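Local coordinates for oxidoreductase, NAD-binding/iron-sulfur cluster-binding protein (Nitratireductor pacificus pht-3B, PDB 6ZXU) that acts as a catabolic reductive dehalogenase, holding cobalamin and [4Fe-4S] clusters with which it probably removes halogen from organohalides, at residues L83-F87 and P349-M354; Y115-A119 and R451-R455; V145-Q149 and R175-A180; K340-A344 and W443-S447; L390-F394 and M426-Q430. All blocks are in the same frame, centred on the assembly; numbering follows the deposited sequence.

Contact 1 of 5, residues L83-F87 and P349-M354; sequences LFTRF and PLIQNM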
# COMPACT_ATOMS: atom_id res chain seq x y z
N LEU A 83 4.57 -18.02 -8.68
CA LEU A 83 3.31 -18.01 -7.99
C LEU A 83 2.30 -17.15 -8.73
O LEU A 83 1.18 -17.56 -8.93
CB LEU A 83 3.51 -17.47 -6.60
CG LEU A 83 2.25 -17.29 -5.79
CD1 LEU A 83 1.68 -18.67 -5.50
CD2 LEU A 83 2.59 -16.53 -4.48
N PHE A 84 2.69 -15.94 -9.13
CA PHE A 84 1.77 -15.04 -9.80
C PHE A 84 1.35 -15.52 -11.18
O PHE A 84 0.24 -15.26 -11.59
CB PHE A 84 2.35 -13.60 -9.88
CG PHE A 84 2.67 -12.99 -8.55
CD1 PHE A 84 1.94 -13.32 -7.40
CD2 PHE A 84 3.64 -11.99 -8.46
CE1 PHE A 84 2.28 -12.76 -6.16
CE2 PHE A 84 3.95 -11.41 -7.24
CZ PHE A 84 3.29 -11.79 -6.09
N THR A 85 2.24 -16.25 -11.86
CA THR A 85 1.92 -16.95 -13.09
C THR A 85 0.67 -17.85 -13.09
O THR A 85 -0.08 -17.87 -14.06
CB THR A 85 3.11 -17.79 -13.53
OG1 THR A 85 4.24 -16.94 -13.72
CG2 THR A 85 2.80 -18.54 -14.77
N ARG A 86 0.38 -18.49 -11.96
CA ARG A 86 -0.82 -19.32 -11.81
C ARG A 86 -2.09 -18.52 -11.96
O ARG A 86 -3.16 -19.08 -12.16
CB ARG A 86 -0.82 -20.01 -10.40
CG ARG A 86 0.55 -20.66 -10.17
CD ARG A 86 0.67 -21.72 -9.11
NE ARG A 86 0.02 -21.42 -7.83
CZ ARG A 86 -1.16 -21.89 -7.43
NH1 ARG A 86 -1.61 -21.56 -6.20
NH2 ARG A 86 -1.90 -22.67 -8.23
N PHE A 87 -2.02 -17.20 -11.87
CA PHE A 87 -3.25 -16.42 -11.92
C PHE A 87 -3.36 -15.50 -13.18
O PHE A 87 -4.22 -14.60 -13.22
CB PHE A 87 -3.39 -15.59 -10.61
CG PHE A 87 -3.17 -16.41 -9.36
CD1 PHE A 87 -4.09 -17.40 -9.04
CD2 PHE A 87 -2.04 -16.27 -8.60
CE1 PHE A 87 -3.87 -18.25 -7.97
CE2 PHE A 87 -1.85 -17.07 -7.51
CZ PHE A 87 -2.76 -18.06 -7.19
N PRO A 349 -6.64 -13.82 -5.12
CA PRO A 349 -5.85 -15.06 -5.25
C PRO A 349 -4.36 -14.86 -4.93
O PRO A 349 -3.74 -15.74 -4.32
CB PRO A 349 -5.99 -15.44 -6.75
CG PRO A 349 -7.26 -14.75 -7.18
CD PRO A 349 -7.37 -13.51 -6.36
N LEU A 350 -3.80 -13.71 -5.30
CA LEU A 350 -2.40 -13.44 -5.01
C LEU A 350 -2.20 -13.30 -3.50
O LEU A 350 -1.32 -13.92 -2.91
CB LEU A 350 -1.91 -12.19 -5.71
CG LEU A 350 -1.66 -12.23 -7.22
CD1 LEU A 350 -2.97 -12.37 -7.95
CD2 LEU A 350 -0.91 -10.95 -7.72
N ILE A 351 -3.09 -12.57 -2.86
CA ILE A 351 -3.04 -12.34 -1.43
C ILE A 351 -3.15 -13.69 -0.68
O ILE A 351 -2.36 -13.98 0.19
CB ILE A 351 -4.18 -11.35 -1.00
CG1 ILE A 351 -3.86 -9.96 -1.43
CG2 ILE A 351 -4.32 -11.40 0.51
CD1 ILE A 351 -5.03 -9.00 -1.25
N GLN A 352 -4.13 -14.48 -1.00
CA GLN A 352 -4.33 -15.73 -0.25
C GLN A 352 -3.21 -16.74 -0.45
O GLN A 352 -2.82 -17.44 0.46
CB GLN A 352 -5.67 -16.35 -0.57
CG GLN A 352 -6.86 -15.60 -0.04
CD GLN A 352 -8.18 -16.19 -0.62
OE1 GLN A 352 -8.20 -16.87 -1.69
NE2 GLN A 352 -9.30 -15.91 0.07
N ASN A 353 -2.69 -16.83 -1.63
CA ASN A 353 -1.67 -17.79 -1.92
C ASN A 353 -0.29 -17.41 -1.60
O ASN A 353 0.63 -18.19 -1.80
CB ASN A 353 -1.80 -18.25 -3.36
CG ASN A 353 -3.07 -19.10 -3.54
OD1 ASN A 353 -3.09 -20.29 -3.20
ND2 ASN A 353 -4.15 -18.48 -4.02
N MET A 354 -0.07 -16.17 -1.17
CA MET A 354 1.22 -15.80 -0.59
C MET A 354 1.37 -16.29 0.85
O MET A 354 2.49 -16.40 1.36
CB MET A 354 1.47 -14.29 -0.69
CG MET A 354 1.91 -13.82 -2.07
SD MET A 354 2.39 -12.07 -2.13
CE MET A 354 0.80 -11.22 -1.93
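The ring of Phe87 lies between two carbons: Pro349 CB over one face, and CB of its own neighbour Arg86 over the opposite face. The proline carbon is displaced toward the rim, with Pro349 CB 3.6 Å from Phe87 CD1, and makes a CH-pi contact. The Asn353 amide approaches the same ring obliquely near CZ, its ND2 3.5 Å from Phe87 CZ and the two planes 33° apart. Phe84 is surrounded differently. Leu350 CD2 sits over one face, 3.7 Å from Phe84 CD1, in a second CH-pi contact, whereas Met354 SD comes to the ring edge, 4.1 Å from Phe84 CZ, as a Met-aromatic contact. Leu350 therefore serves both rings, with CD1 sliding past Phe87 and CD2 covering Phe84. Beside them, Leu83 has CG anti to the backbone N (chi1 175°), which lays CD2 across Met354 CG at 3.7 Å.

The contact joins the C-terminal parts of helix 74-85 and helix 342-354, and Phe84 also packs on helices 168-190 and 445-469. No hydrogen bond passes between the segments. The Asn353 amide is instead turned back on its own helix, ND2 donating to Pro349 O at 2.8 Å, an oxygen that also accepts from Asn353 N. With one of its N-H groups directed to Pro349 O, the amide rests obliquely against the Phe87 ring, and what joins the two segments is essentially apolar and aromatic packing.

Contact 2 of 5, residues Y115-A119 and R451-R455; sequences YFLDA and RAYMR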
# COMPACT_ATOMS: atom_id res chain seq x y z
N TYR A 115 -1.91 2.10 -13.63
CA TYR A 115 -1.15 3.12 -12.96
C TYR A 115 -1.39 3.02 -11.44
O TYR A 115 -0.47 3.19 -10.67
CB TYR A 115 -1.52 4.54 -13.48
CG TYR A 115 -0.91 4.85 -14.84
CD1 TYR A 115 0.45 4.74 -15.03
CD2 TYR A 115 -1.68 5.20 -15.91
CE1 TYR A 115 1.04 5.02 -16.23
CE2 TYR A 115 -1.09 5.46 -17.13
CZ TYR A 115 0.24 5.39 -17.29
OH TYR A 115 0.85 5.70 -18.45
N PHE A 116 -2.63 2.74 -11.03
CA PHE A 116 -2.98 2.47 -9.63
C PHE A 116 -2.10 1.36 -9.03
O PHE A 116 -1.63 1.45 -7.88
CB PHE A 116 -4.45 2.17 -9.53
CG PHE A 116 -4.90 1.69 -8.17
CD1 PHE A 116 -4.97 2.61 -7.08
CD2 PHE A 116 -5.32 0.42 -7.96
CE1 PHE A 116 -5.43 2.22 -5.86
CE2 PHE A 116 -5.75 -0.01 -6.69
CZ PHE A 116 -5.81 0.91 -5.66
N LEU A 117 -1.77 0.36 -9.84
CA LEU A 117 -0.92 -0.77 -9.42
C LEU A 117 0.53 -0.49 -9.64
O LEU A 117 1.35 -1.38 -9.53
CB LEU A 117 -1.35 -2.04 -10.15
CG LEU A 117 -2.75 -2.50 -9.94
CD1 LEU A 117 -3.06 -3.69 -10.81
CD2 LEU A 117 -3.03 -2.89 -8.51
N ASP A 118 0.88 0.75 -9.94
CA ASP A 118 2.24 1.18 -10.10
C ASP A 118 2.95 0.65 -11.40
O ASP A 118 4.15 0.50 -11.44
CB ASP A 118 3.06 0.92 -8.84
CG ASP A 118 2.42 1.53 -7.63
OD1 ASP A 118 2.32 2.80 -7.60
OD2 ASP A 118 1.94 0.76 -6.75
N ALA A 119 2.20 0.50 -12.50
CA ALA A 119 2.83 0.50 -13.81
C ALA A 119 3.50 1.85 -14.02
O ALA A 119 3.02 2.86 -13.57
CB ALA A 119 1.79 0.27 -14.92
N ARG A 451 -4.63 -3.31 -2.45
CA ARG A 451 -3.43 -3.05 -3.22
C ARG A 451 -2.21 -2.93 -2.31
O ARG A 451 -1.19 -3.53 -2.51
CB ARG A 451 -3.56 -1.79 -4.05
CG ARG A 451 -2.23 -1.33 -4.66
CD ARG A 451 -2.18 0.08 -5.13
NE ARG A 451 -0.82 0.58 -5.27
CZ ARG A 451 -0.13 1.11 -4.25
NH1 ARG A 451 -0.70 1.29 -3.05
NH2 ARG A 451 1.11 1.51 -4.42
N ALA A 452 -2.34 -2.15 -1.26
CA ALA A 452 -1.22 -1.91 -0.35
C ALA A 452 -0.87 -3.20 0.41
O ALA A 452 0.30 -3.46 0.62
CB ALA A 452 -1.57 -0.74 0.58
N TYR A 453 -1.87 -3.93 0.84
CA TYR A 453 -1.70 -5.24 1.50
C TYR A 453 -0.99 -6.24 0.58
O TYR A 453 -0.00 -6.87 0.98
CB TYR A 453 -3.02 -5.82 1.85
CG TYR A 453 -3.62 -5.25 3.10
CD1 TYR A 453 -2.83 -4.81 4.11
CD2 TYR A 453 -4.97 -5.26 3.28
CE1 TYR A 453 -3.40 -4.36 5.28
CE2 TYR A 453 -5.56 -4.76 4.42
CZ TYR A 453 -4.77 -4.37 5.46
OH TYR A 453 -5.34 -3.93 6.69
N MET A 454 -1.42 -6.30 -0.66
CA MET A 454 -0.83 -7.18 -1.62
C MET A 454 0.59 -6.81 -1.96
O MET A 454 1.50 -7.67 -1.93
CB MET A 454 -1.72 -7.22 -2.88
CG MET A 454 -1.25 -8.12 -4.03
SD MET A 454 -0.04 -7.25 -5.02
CE MET A 454 -0.87 -5.63 -5.50
N ARG A 455 0.84 -5.55 -2.23
CA ARG A 455 2.18 -5.10 -2.55
C ARG A 455 3.14 -5.29 -1.39
O ARG A 455 4.31 -5.76 -1.58
CB ARG A 455 2.16 -3.63 -2.93
CG ARG A 455 3.49 -3.01 -3.29
CD ARG A 455 4.20 -3.67 -4.47
NE ARG A 455 3.27 -3.88 -5.61
CZ ARG A 455 2.80 -2.90 -6.40
NH1 ARG A 455 3.16 -1.63 -6.19
NH2 ARG A 455 1.94 -3.19 -7.40
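Arg451 and Arg455 reach Asp118 by different routes: both have CG anti to the backbone N (chi1 169° and 180°), but the first then runs out extended to NE while the second bends at chi2 and chi3. One helical turn apart, their guanidinium groups thereby converge on the Asp118 carboxylate. Arg451 NH2 donates to Asp118 OD2 at 2.6 Å, from within its own guanidinium plane and onto the syn lone pair. Arg455 NH1 meets the same OD2 at 2.7 Å on the anti side, 26° out of the carboxylate plane, and Arg451 NE adds a weak third bond. One oxygen thus takes up two salt bridges, which would favour the ionised carboxylate.

Asp118 owes its place to the end of helix 103-116. Its positive phi makes it the C-prime residue of a Schellman motif, with Asp118 N bonded back to Tyr115 O at 2.9 Å. The same turn presents Leu117 O to Arg455 NH2, 2.9 Å away and above the carbonyl plane, so Arg455 grips both a backbone and a side-chain oxygen. Over one face of the Phe116 ring lies Arg451 CD, 3.8 Å from Phe116 CZ, in a CH-pi contact with the aliphatic arm of the arginine. Further partners occupy the guanidinium groups: Arg455 NH2 also forms a salt bridge to Glu178 OE2, and Arg451 NH1 bonds Asp429 O. On the same helix, Tyr453 touches the cobalamin.

Contact 3 of 5, residues V145-Q149 and R175-A180; sequences VFAVQ and RCAEIA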
# COMPACT_ATOMS: atom_id res chain seq x y z
N VAL A 145 -0.82 -2.98 -22.69
CA VAL A 145 0.59 -3.21 -22.57
C VAL A 145 1.10 -2.21 -21.52
O VAL A 145 0.68 -1.05 -21.52
CB VAL A 145 1.33 -2.96 -23.89
CG1 VAL A 145 2.76 -3.42 -23.81
CG2 VAL A 145 0.61 -3.69 -25.04
N PHE A 146 1.94 -2.68 -20.62
CA PHE A 146 2.51 -1.82 -19.59
C PHE A 146 3.93 -2.16 -19.33
O PHE A 146 4.37 -3.29 -19.53
CB PHE A 146 1.70 -1.82 -18.34
CG PHE A 146 1.63 -3.16 -17.69
CD1 PHE A 146 2.69 -3.56 -16.85
CD2 PHE A 146 0.55 -3.98 -17.85
CE1 PHE A 146 2.62 -4.77 -16.20
CE2 PHE A 146 0.51 -5.25 -17.25
CZ PHE A 146 1.57 -5.65 -16.44
N ALA A 147 4.70 -1.15 -18.91
CA ALA A 147 6.12 -1.30 -18.58
C ALA A 147 6.25 -0.97 -17.08
O ALA A 147 5.55 -0.11 -16.53
CB ALA A 147 7.01 -0.40 -19.37
N VAL A 148 7.13 -1.68 -16.45
CA VAL A 148 7.58 -1.29 -15.11
C VAL A 148 9.06 -0.97 -15.20
O VAL A 148 9.86 -1.80 -15.63
CB VAL A 148 7.29 -2.45 -14.08
CG1 VAL A 148 7.96 -2.18 -12.70
CG2 VAL A 148 5.82 -2.63 -13.92
N GLN A 149 9.47 0.17 -14.69
CA GLN A 149 10.90 0.52 -14.67
C GLN A 149 11.72 -0.33 -13.72
O GLN A 149 11.26 -0.75 -12.68
CB GLN A 149 11.07 2.03 -14.31
CG GLN A 149 12.49 2.48 -14.58
CD GLN A 149 12.75 3.99 -14.58
OE1 GLN A 149 13.75 4.46 -15.14
NE2 GLN A 149 11.92 4.72 -13.91
N ARG A 175 7.06 -8.05 -10.65
CA ARG A 175 6.08 -6.98 -10.55
C ARG A 175 5.18 -6.98 -11.78
O ARG A 175 4.01 -6.75 -11.66
CB ARG A 175 6.83 -5.66 -10.34
CG ARG A 175 5.96 -4.45 -10.19
CD ARG A 175 5.04 -4.45 -9.01
NE ARG A 175 5.68 -5.04 -7.80
CZ ARG A 175 6.58 -4.42 -7.04
NH1 ARG A 175 7.02 -3.18 -7.37
NH2 ARG A 175 7.13 -5.04 -5.96
N CYS A 176 5.71 -7.29 -12.98
CA CYS A 176 4.91 -7.37 -14.21
C CYS A 176 3.90 -8.50 -14.19
O CYS A 176 2.74 -8.31 -14.52
CB CYS A 176 5.78 -7.47 -15.42
SG CYS A 176 6.60 -5.93 -15.80
N ALA A 177 4.30 -9.65 -13.66
CA ALA A 177 3.38 -10.76 -13.53
C ALA A 177 2.30 -10.45 -12.56
O ALA A 177 1.16 -10.77 -12.75
CB ALA A 177 4.16 -11.96 -13.08
N GLU A 178 2.68 -9.85 -11.44
CA GLU A 178 1.72 -9.44 -10.44
C GLU A 178 0.64 -8.53 -11.02
O GLU A 178 -0.57 -8.79 -10.86
CB GLU A 178 2.47 -8.64 -9.37
CG GLU A 178 1.60 -8.13 -8.22
CD GLU A 178 2.01 -6.72 -7.75
OE1 GLU A 178 3.11 -6.54 -7.14
OE2 GLU A 178 1.25 -5.72 -8.00
N ILE A 179 1.05 -7.44 -11.66
CA ILE A 179 0.11 -6.50 -12.27
C ILE A 179 -0.73 -7.18 -13.36
O ILE A 179 -1.94 -7.04 -13.40
CB ILE A 179 0.85 -5.26 -12.86
CG1 ILE A 179 1.55 -4.54 -11.72
CG2 ILE A 179 -0.12 -4.39 -13.63
CD1 ILE A 179 2.41 -3.38 -12.16
N ALA A 180 -0.10 -7.98 -14.22
CA ALA A 180 -0.87 -8.69 -15.29
C ALA A 180 -1.91 -9.66 -14.76
O ALA A 180 -2.99 -9.78 -15.32
CB ALA A 180 0.10 -9.43 -16.21
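Phe146 makes the tight half of this contact, pushing its ring end-on into the surface of the helix beside Ile179. Ile179 CG2 lies over one ring face, displaced toward the rim and 3.5 Å from Phe146 CZ, a CH-pi contact. In the ring plane, the edge at Phe146 CZ also meets Cys176 O at 3.5 Å, and the methyl of Ala180 closes in at 4.1 Å from the same carbon. The ring can point this way because its CG stands between the backbone N and the carbonyl carbon (chi1 63°), a crowded position that a strand residue can afford. Cys176 SG approaches the ring obliquely in a sulfur-aromatic contact.

Toward the other end the packing is looser. Val148 CG2 touches both Cys176 SG and Ile179 CD1, each at 3.9 Å, while its other methyl, CG1, meets the aliphatic start of Arg175, nearest at CG. From there Arg175 bends away from the strand, and its NH2 forms a salt bridge with Glu458 of helix 445-469 and a hydrogen bond with Leu390 O. All six touching residues are buried, so the contrast is between close and slack packing within the interior. The axes of segments 145-149 and 175-180 run 144° apart in their N-to-C directions, with a closest approach of 9.1 Å. This is helix-on-sheet packing: alternate residues Phe146 and Val148 of an inner strand turn one face of a four-stranded antiparallel sheet toward helix 168-190.

Contact 4 of 5, residues K340-A344 and W443-S447; sequences KHPLA and WISAS
The two backbones draw together from one end of the contact to the other, from 6.5 Å between His341 CA and Trp443 CA to 4.9 Å between Ala344 CA and Ser447 CA. Small side chains permit the close end. Ser447 OG lies 3.5 Å from Ala344 CB and 3.3 Å from Ala344 N, and Leu343 CB borders the same hydroxyl. Nearby, Leu343 CD2 and Ile444 CD1 make a looser apolar contact.

At the wider end His341 makes the contact. Its CG is anti to the backbone N (chi1 -171°), which puts the imidazole beside the Trp443 carbonyl: both His341 CB and His341 CD2 lie 3.6 Å from Trp443 O, an approach oblique to the ring. His341 is also the N-cap of helix 342-354, where ND1 accepts from Leu343 N at 3.0 Å in a nearly straight bond, with the donor tilted 16° from the ring plane. Pro342 CD covers one face of that ring. Beyond it, Lys340 CD meets the edge of the Trp443 indole, 3.7 Å from CZ3. Lysine and tryptophan send their polar ends to different partners, Lys340 NZ to Gly585 O and Trp443 NE1 to Thr658 OG1.

Here the starts of helices 342-354 and 445-469 come together. The far nitrogen of the capping histidine, NE2, bonds Phe642 O. With ND1 accepting and NE2 facing a carbonyl, the imidazole is probably neutral and protonated at NE2, both nitrogens being satisfied although the residue is buried.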
# COMPACT_ATOMS: atom_id res chain seq x y z
N LYS A 340 -16.10 -6.81 -2.70
CA LYS A 340 -17.25 -6.52 -3.46
C LYS A 340 -16.92 -5.95 -4.84
O LYS A 340 -17.70 -6.08 -5.75
CB LYS A 340 -18.11 -5.49 -2.72
CG LYS A 340 -18.47 -5.87 -1.32
CD LYS A 340 -19.54 -4.86 -0.83
CE LYS A 340 -19.41 -4.49 0.61
NZ LYS A 340 -20.53 -3.66 1.13
N HIS A 341 -15.75 -5.31 -5.01
CA HIS A 341 -15.41 -4.71 -6.29
C HIS A 341 -14.53 -5.65 -7.09
O HIS A 341 -13.68 -6.33 -6.52
CB HIS A 341 -14.71 -3.38 -6.06
CG HIS A 341 -14.52 -2.58 -7.30
ND1 HIS A 341 -13.54 -2.87 -8.23
CD2 HIS A 341 -15.16 -1.49 -7.76
CE1 HIS A 341 -13.58 -1.98 -9.21
NE2 HIS A 341 -14.58 -1.15 -8.95
N PRO A 342 -14.74 -5.75 -8.43
CA PRO A 342 -13.93 -6.70 -9.26
C PRO A 342 -12.42 -6.54 -9.23
O PRO A 342 -11.70 -7.52 -9.42
CB PRO A 342 -14.42 -6.39 -10.68
CG PRO A 342 -15.83 -5.99 -10.50
CD PRO A 342 -15.87 -5.19 -9.22
N LEU A 343 -11.93 -5.33 -9.02
CA LEU A 343 -10.51 -5.11 -8.91
C LEU A 343 -9.91 -5.77 -7.68
O LEU A 343 -8.87 -6.44 -7.77
CB LEU A 343 -10.19 -3.60 -8.93
CG LEU A 343 -8.72 -3.24 -8.93
CD1 LEU A 343 -7.95 -3.79 -10.13
CD2 LEU A 343 -8.53 -1.72 -8.89
N ALA A 344 -10.55 -5.58 -6.53
CA ALA A 344 -10.14 -6.29 -5.33
C ALA A 344 -10.21 -7.84 -5.50
O ALA A 344 -9.31 -8.56 -5.11
CB ALA A 344 -11.04 -5.87 -4.18
N TRP A 443 -16.88 2.60 -3.46
CA TRP A 443 -16.59 1.30 -4.07
C TRP A 443 -15.14 0.97 -4.26
O TRP A 443 -14.79 -0.18 -4.42
CB TRP A 443 -17.43 1.08 -5.41
CG TRP A 443 -18.83 1.09 -5.04
CD1 TRP A 443 -19.72 2.11 -5.15
CD2 TRP A 443 -19.49 0.06 -4.30
NE1 TRP A 443 -20.90 1.75 -4.54
CE2 TRP A 443 -20.78 0.51 -3.99
CE3 TRP A 443 -19.14 -1.21 -3.90
CZ2 TRP A 443 -21.71 -0.29 -3.27
CZ3 TRP A 443 -20.05 -2.01 -3.20
CH2 TRP A 443 -21.32 -1.54 -2.90
N ILE A 444 -14.27 1.96 -4.15
CA ILE A 444 -12.83 1.71 -4.35
C ILE A 444 -12.05 1.55 -3.02
O ILE A 444 -10.87 1.27 -3.02
CB ILE A 444 -12.23 2.81 -5.23
CG1 ILE A 444 -10.93 2.34 -5.94
CG2 ILE A 444 -11.95 4.09 -4.46
CD1 ILE A 444 -11.15 1.14 -6.80
N SER A 445 -12.69 1.82 -1.90
CA SER A 445 -11.99 1.93 -0.62
C SER A 445 -11.19 0.67 -0.28
O SER A 445 -10.00 0.73 -0.06
CB SER A 445 -12.95 2.25 0.51
OG SER A 445 -12.28 2.28 1.74
N ALA A 446 -11.86 -0.46 -0.30
CA ALA A 446 -11.20 -1.69 0.00
C ALA A 446 -10.14 -2.06 -1.03
O ALA A 446 -9.15 -2.72 -0.68
CB ALA A 446 -12.17 -2.82 0.12
N SER A 447 -10.32 -1.64 -2.29
CA SER A 447 -9.27 -1.88 -3.29
C SER A 447 -8.03 -1.09 -2.99
O SER A 447 -6.90 -1.55 -3.28
CB SER A 447 -9.82 -1.55 -4.72
OG SER A 447 -10.72 -2.53 -5.19

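Contact 5 of 5, residues L390-F394 and M426-Q430; sequences LGADF and MLIDQ
Asp393 reaches across to the strand one atom at a time. Its CB rests 3.4 Å from Leu427 O. The next atom, CG, lies anti to the carbonyl carbon (chi1 -63°), 3.8 Å from Asp429 N, and at the tip OD2 accepts from Asp429 N at 2.8 Å. That bond is almost straight at 175°, and it meets OD2 on the anti side, 25° out of the carboxylate plane. The tip also brushes Asp429 CB.

The backbone makes a classic beta bulge. Asp393 and Phe394 both face Leu427, whose O accepts from Asp393 N at 3.0 Å and, weakly, from Phe394 N. Leu427 N in turn donates to Phe394 O at 3.0 Å, and Phe394 CB packs on Leu427 CB at 4.0 Å. Asp429 turns its own OD1 to a salt bridge with Arg513.

Just upstream, Gly391 ends helix 376-390 in a Schellman motif, so the bulge stands where that helix passes into edge strand 394-399. Strand 422-429 pairs on its other side with strand 514-521, Met426 packs on helix 445-469, and Gln430, just past the strand, touches the cobalamin.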
# COMPACT_ATOMS: atom_id res chain seq x y z
N LEU A 390 12.64 -2.98 -3.87
CA LEU A 390 11.49 -3.80 -4.17
C LEU A 390 10.22 -3.00 -4.19
O LEU A 390 9.19 -3.48 -4.65
CB LEU A 390 11.36 -4.95 -3.13
CG LEU A 390 12.48 -6.00 -3.13
CD1 LEU A 390 12.39 -6.86 -1.89
CD2 LEU A 390 12.30 -6.85 -4.38
N GLY A 391 10.25 -1.78 -3.71
CA GLY A 391 9.08 -0.87 -3.85
C GLY A 391 8.48 -0.30 -2.58
O GLY A 391 7.40 0.29 -2.63
N ALA A 392 9.12 -0.50 -1.42
CA ALA A 392 8.59 0.12 -0.20
C ALA A 392 8.68 1.64 -0.27
O ALA A 392 9.58 2.19 -0.88
CB ALA A 392 9.34 -0.42 1.02
N ASP A 393 7.75 2.34 0.37
CA ASP A 393 7.83 3.78 0.56
C ASP A 393 8.63 4.24 1.80
O ASP A 393 9.29 5.23 1.74
CB ASP A 393 6.42 4.39 0.57
CG ASP A 393 5.70 4.16 -0.86
OD1 ASP A 393 6.32 4.56 -1.89
OD2 ASP A 393 4.63 3.49 -0.96
N PHE A 394 8.58 3.47 2.88
CA PHE A 394 9.41 3.65 4.07
C PHE A 394 9.85 2.31 4.59
O PHE A 394 9.07 1.34 4.59
CB PHE A 394 8.62 4.36 5.17
CG PHE A 394 8.21 5.77 4.85
CD1 PHE A 394 7.09 6.01 4.08
CD2 PHE A 394 8.98 6.84 5.21
CE1 PHE A 394 6.73 7.30 3.71
CE2 PHE A 394 8.61 8.13 4.85
CZ PHE A 394 7.49 8.35 4.10
N MET A 426 7.65 -1.89 7.04
CA MET A 426 7.59 -1.13 5.79
C MET A 426 6.23 -0.55 5.59
O MET A 426 5.24 -1.13 5.97
CB MET A 426 7.98 -1.98 4.64
CG MET A 426 9.42 -2.34 4.77
SD MET A 426 10.04 -3.56 3.62
CE MET A 426 9.09 -4.99 4.19
N LEU A 427 6.20 0.68 5.09
CA LEU A 427 4.95 1.39 4.79
C LEU A 427 4.78 1.46 3.26
O LEU A 427 5.72 1.77 2.55
CB LEU A 427 4.93 2.72 5.39
CG LEU A 427 5.10 2.95 6.88
CD1 LEU A 427 4.92 4.48 7.16
CD2 LEU A 427 4.10 2.17 7.69
N ILE A 428 3.58 1.19 2.82
CA ILE A 428 3.13 1.32 1.43
C ILE A 428 2.07 2.42 1.41
O ILE A 428 1.07 2.31 2.11
CB ILE A 428 2.57 -0.00 0.91
CG1 ILE A 428 3.52 -1.18 1.10
CG2 ILE A 428 2.19 0.16 -0.56
CD1 ILE A 428 4.79 -0.99 0.29
N ASP A 429 2.31 3.42 0.60
CA ASP A 429 1.42 4.56 0.41
C ASP A 429 0.13 4.03 -0.25
O ASP A 429 0.17 3.35 -1.26
CB ASP A 429 2.08 5.65 -0.43
CG ASP A 429 1.28 6.92 -0.51
OD1 ASP A 429 0.01 6.89 -0.27
OD2 ASP A 429 1.88 7.95 -0.90
N GLN A 430 -1.01 4.29 0.38
CA GLN A 430 -2.29 3.86 -0.19
C GLN A 430 -2.71 4.60 -1.50
O GLN A 430 -3.54 4.04 -2.24
CB GLN A 430 -3.42 3.96 0.78
CG GLN A 430 -3.41 2.83 1.80
CD GLN A 430 -4.81 2.55 2.39
OE1 GLN A 430 -5.81 2.54 1.70
NE2 GLN A 430 -4.83 2.31 3.71

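In the fold
Contacts 2 to 5 are buried, whereas contact 1 is partly exposed. Helix 445-469 serves contacts 2 and 4, and helix 342-354 serves contacts 1 and 4. Chemistry follows position. Contacts 1 and 3 are apolar and aromatic packing away from the annotated sites; contact 4 joins two helix starts through a cap and small residues; contact 5 combines backbone bonds of a bulge with a carboxylate bond to a backbone N-H. Contact 2 is ionic and, like contact 5, lies near the centre of the chain; its arginines tie it to contacts 3 and 5. Contacts 3 and 5 belong to separate four-stranded antiparallel sheets with the same strand order, and contacts 2 and 5 reach the cobalamin pocket.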